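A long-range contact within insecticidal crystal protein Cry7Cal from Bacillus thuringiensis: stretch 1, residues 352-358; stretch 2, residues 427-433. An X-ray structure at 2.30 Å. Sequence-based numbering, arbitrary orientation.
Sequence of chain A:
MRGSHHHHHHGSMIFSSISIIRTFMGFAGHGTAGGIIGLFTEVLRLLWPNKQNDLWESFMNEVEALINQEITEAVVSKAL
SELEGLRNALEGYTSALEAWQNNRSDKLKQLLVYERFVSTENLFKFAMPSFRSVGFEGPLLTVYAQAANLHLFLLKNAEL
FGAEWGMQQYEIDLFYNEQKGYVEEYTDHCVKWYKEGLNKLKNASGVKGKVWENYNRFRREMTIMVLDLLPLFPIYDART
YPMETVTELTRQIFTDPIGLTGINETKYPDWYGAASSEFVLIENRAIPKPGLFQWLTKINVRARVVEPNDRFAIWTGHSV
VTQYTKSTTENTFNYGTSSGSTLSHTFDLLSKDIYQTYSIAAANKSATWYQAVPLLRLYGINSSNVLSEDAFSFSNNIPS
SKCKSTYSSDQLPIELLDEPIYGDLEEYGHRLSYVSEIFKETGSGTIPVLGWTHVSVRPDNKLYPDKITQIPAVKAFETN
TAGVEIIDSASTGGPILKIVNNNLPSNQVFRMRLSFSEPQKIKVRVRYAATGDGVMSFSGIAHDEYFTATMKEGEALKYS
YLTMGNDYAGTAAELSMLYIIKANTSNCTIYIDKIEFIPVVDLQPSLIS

Stretch 1 352-358: KDIYQTY
Stretch 2 (427-433) EYGHRLS

Two strands need not run alongside each other to be joined; where they cross, a backbone hydrogen bond, a well-placed acid and apolar packing can link them. Strand 352-358 and strand 430-433 of Cry7Cal cross at 104° between their N-to-C directions, their axes approaching to 4.7 Å; the two stretches bury 395 Å², both sides summed. Tyr 355 and Arg 431 mark the register, CA to CA 4.9 Å.

Lys 352 (phi/psi -107/137, chi1 m) starts sideways, and its end leads away from stretch 2. A water lies within hydrogen-bonding reach of Lys 352 O (3.3 Å, weak) and Leu 432 O (2.7 Å), and accepts from Ile 354 N (3.2 Å).

Asp 353 (-88/109, chi1 -84°) is the polar anchor. The carboxylate of its short side chain serves two partners: Asp 353 OD2 accepts from Tyr 428 OH at 2.5 Å, near the plane of that ring, while Asp 353 OD1 forms a salt bridge with Arg 431 NE at 2.9 Å. Arg 431 (-135/148) reaches it with chi angles p, t, p and 75°, presenting the guanidinium edge. A second water joins Asp 353 OD2 (2.6 Å) to Arg 431 NH2 (3.0 Å), supplementing the salt bridge between these buried side chains.

Ile 354 (-80/107, chi m, m) supplies the backbone link: Ile 354 O accepts from Leu 432 N at 2.8 Å and receives a CA-H contact from Arg 431 CA at 3.2 Å. Ile 354 CB packs 3.8 Å from CB of Leu 432 (-67/137, chi t, p), apolar against apolar.

Tyr 355 (-97/-4, chi 60°, 85°) lays CB over one face of the ring of Tyr 428 (-144/139, chi 65°, -80°), which precedes the strand; Tyr 355 CB is 4.0 Å from its centroid, and the rings meet obliquely at 46°. A third water lies within hydrogen-bonding reach of Tyr 355 O (3.1 Å) and O of His 430 (-139/156; 2.8 Å).

Gln 356 (-161/147), partly exposed, points away. Buried Thr 357 (-131/156, chi1 p) points toward stretch 2, its methyl CG2 4.3 Å from Leu 432 CD2. Tyr 358 (-133/134) lies beyond reach.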

# COMPACT_ATOMS: atom_id res chain seq x y z
N LYS A 352 -14.70 -7.58 12.18
CA LYS A 352 -13.49 -7.45 12.99
C LYS A 352 -12.30 -7.05 12.14
O LYS A 352 -12.07 -7.62 11.06
CB LYS A 352 -13.17 -8.76 13.71
CG LYS A 352 -14.26 -9.24 14.66
CD LYS A 352 -13.81 -10.49 15.40
CE LYS A 352 -14.85 -10.94 16.43
NZ LYS A 352 -15.71 -12.02 15.87
N ASP A 353 -11.50 -6.11 12.64
CA ASP A 353 -10.14 -5.94 12.17
C ASP A 353 -9.27 -6.86 13.02
O ASP A 353 -9.07 -6.60 14.20
CB ASP A 353 -9.65 -4.51 12.30
CG ASP A 353 -10.04 -3.66 11.14
OD1 ASP A 353 -10.62 -4.20 10.15
OD2 ASP A 353 -9.76 -2.45 11.23
N ILE A 354 -8.77 -7.93 12.41
CA ILE A 354 -7.72 -8.72 13.02
C ILE A 354 -6.41 -7.99 12.79
O ILE A 354 -5.90 -7.96 11.67
CB ILE A 354 -7.66 -10.14 12.45
CG1 ILE A 354 -9.04 -10.79 12.53
CG2 ILE A 354 -6.52 -10.95 13.14
CD1 ILE A 354 -9.59 -10.89 13.97
N TYR A 355 -5.87 -7.39 13.85
CA TYR A 355 -4.65 -6.59 13.81
C TYR A 355 -3.40 -7.36 14.22
O TYR A 355 -2.30 -6.80 14.15
CB TYR A 355 -4.82 -5.37 14.72
CG TYR A 355 -5.08 -5.72 16.18
CD1 TYR A 355 -4.02 -5.99 17.04
CD2 TYR A 355 -6.38 -5.79 16.69
CE1 TYR A 355 -4.24 -6.32 18.37
CE2 TYR A 355 -6.60 -6.11 18.02
CZ TYR A 355 -5.52 -6.38 18.86
OH TYR A 355 -5.71 -6.69 20.18
N GLN A 356 -3.53 -8.62 14.66
CA GLN A 356 -2.37 -9.37 15.10
C GLN A 356 -2.68 -10.86 15.09
O GLN A 356 -3.81 -11.26 15.35
CB GLN A 356 -1.94 -8.95 16.51
CG GLN A 356 -0.67 -9.59 16.98
CD GLN A 356 -0.30 -9.20 18.39
OE1 GLN A 356 0.75 -8.58 18.60
NE2 GLN A 356 -1.13 -9.58 19.36
N THR A 357 -1.66 -11.66 14.79
CA THR A 357 -1.77 -13.11 14.91
C THR A 357 -0.56 -13.65 15.66
O THR A 357 0.50 -13.03 15.72
CB THR A 357 -1.86 -13.82 13.54
OG1 THR A 357 -0.66 -13.57 12.79
CG2 THR A 357 -3.06 -13.30 12.74
N TYR A 358 -0.76 -14.83 16.27
CA TYR A 358 0.28 -15.58 16.97
C TYR A 358 0.18 -17.01 16.49
O TYR A 358 -0.92 -17.55 16.38
CB TYR A 358 0.12 -15.49 18.49
CG TYR A 358 0.99 -16.45 19.30
CD1 TYR A 358 2.34 -16.18 19.52
CD2 TYR A 358 0.46 -17.61 19.85
CE1 TYR A 358 3.14 -17.05 20.24
CE2 TYR A 358 1.25 -18.49 20.59
CZ TYR A 358 2.58 -18.20 20.78
OH TYR A 358 3.36 -19.06 21.52
N GLU A 427 -2.53 3.35 15.73
CA GLU A 427 -2.37 2.15 16.54
C GLU A 427 -1.96 0.93 15.73
O GLU A 427 -1.00 0.25 16.10
CB GLU A 427 -3.66 1.86 17.32
CG GLU A 427 -3.83 2.73 18.54
CD GLU A 427 -5.09 2.41 19.33
OE1 GLU A 427 -6.15 2.97 18.99
OE2 GLU A 427 -5.01 1.58 20.26
N TYR A 428 -2.66 0.63 14.64
CA TYR A 428 -2.33 -0.51 13.80
C TYR A 428 -2.59 -0.15 12.35
O TYR A 428 -3.59 0.51 12.04
CB TYR A 428 -3.13 -1.77 14.20
CG TYR A 428 -4.63 -1.70 13.99
CD1 TYR A 428 -5.45 -1.04 14.90
CD2 TYR A 428 -5.22 -2.33 12.91
CE1 TYR A 428 -6.84 -0.99 14.72
CE2 TYR A 428 -6.59 -2.28 12.71
CZ TYR A 428 -7.40 -1.61 13.62
OH TYR A 428 -8.77 -1.57 13.40
N GLY A 429 -1.70 -0.57 11.46
CA GLY A 429 -1.77 -0.13 10.08
C GLY A 429 -2.35 -1.16 9.14
O GLY A 429 -2.68 -0.83 7.99
N HIS A 430 -2.51 -2.39 9.61
CA HIS A 430 -2.89 -3.49 8.73
C HIS A 430 -3.90 -4.39 9.43
O HIS A 430 -3.97 -4.47 10.66
CB HIS A 430 -1.65 -4.29 8.28
CG HIS A 430 -0.76 -3.54 7.31
ND1 HIS A 430 0.23 -2.67 7.72
CD2 HIS A 430 -0.73 -3.54 5.96
CE1 HIS A 430 0.84 -2.17 6.66
NE2 HIS A 430 0.27 -2.68 5.58
N ARG A 431 -4.68 -5.10 8.61
CA ARG A 431 -5.68 -6.04 9.08
C ARG A 431 -5.55 -7.31 8.26
O ARG A 431 -5.17 -7.26 7.09
CB ARG A 431 -7.12 -5.47 8.95
CG ARG A 431 -7.71 -5.69 7.56
CD ARG A 431 -9.14 -5.25 7.43
NE ARG A 431 -9.32 -3.81 7.61
CZ ARG A 431 -8.99 -2.89 6.70
NH1 ARG A 431 -8.41 -3.25 5.56
NH2 ARG A 431 -9.20 -1.61 6.96
N LEU A 432 -5.86 -8.44 8.89
CA LEU A 432 -5.73 -9.71 8.19
C LEU A 432 -6.75 -9.77 7.07
O LEU A 432 -7.90 -9.37 7.23
CB LEU A 432 -5.93 -10.88 9.14
CG LEU A 432 -5.73 -12.32 8.65
CD1 LEU A 432 -4.28 -12.65 8.31
CD2 LEU A 432 -6.21 -13.28 9.75
N SER A 433 -6.32 -10.27 5.91
CA SER A 433 -7.22 -10.34 4.77
C SER A 433 -7.22 -11.69 4.07
O SER A 433 -8.19 -11.98 3.36
CB SER A 433 -6.89 -9.24 3.74
OG SER A 433 -5.51 -9.24 3.36
O HOH W 1 -9.42 -8.58 9.32
O HOH W 2 -11.09 -1.39 9.26
O HOH W 3 -1.52 -4.70 12.06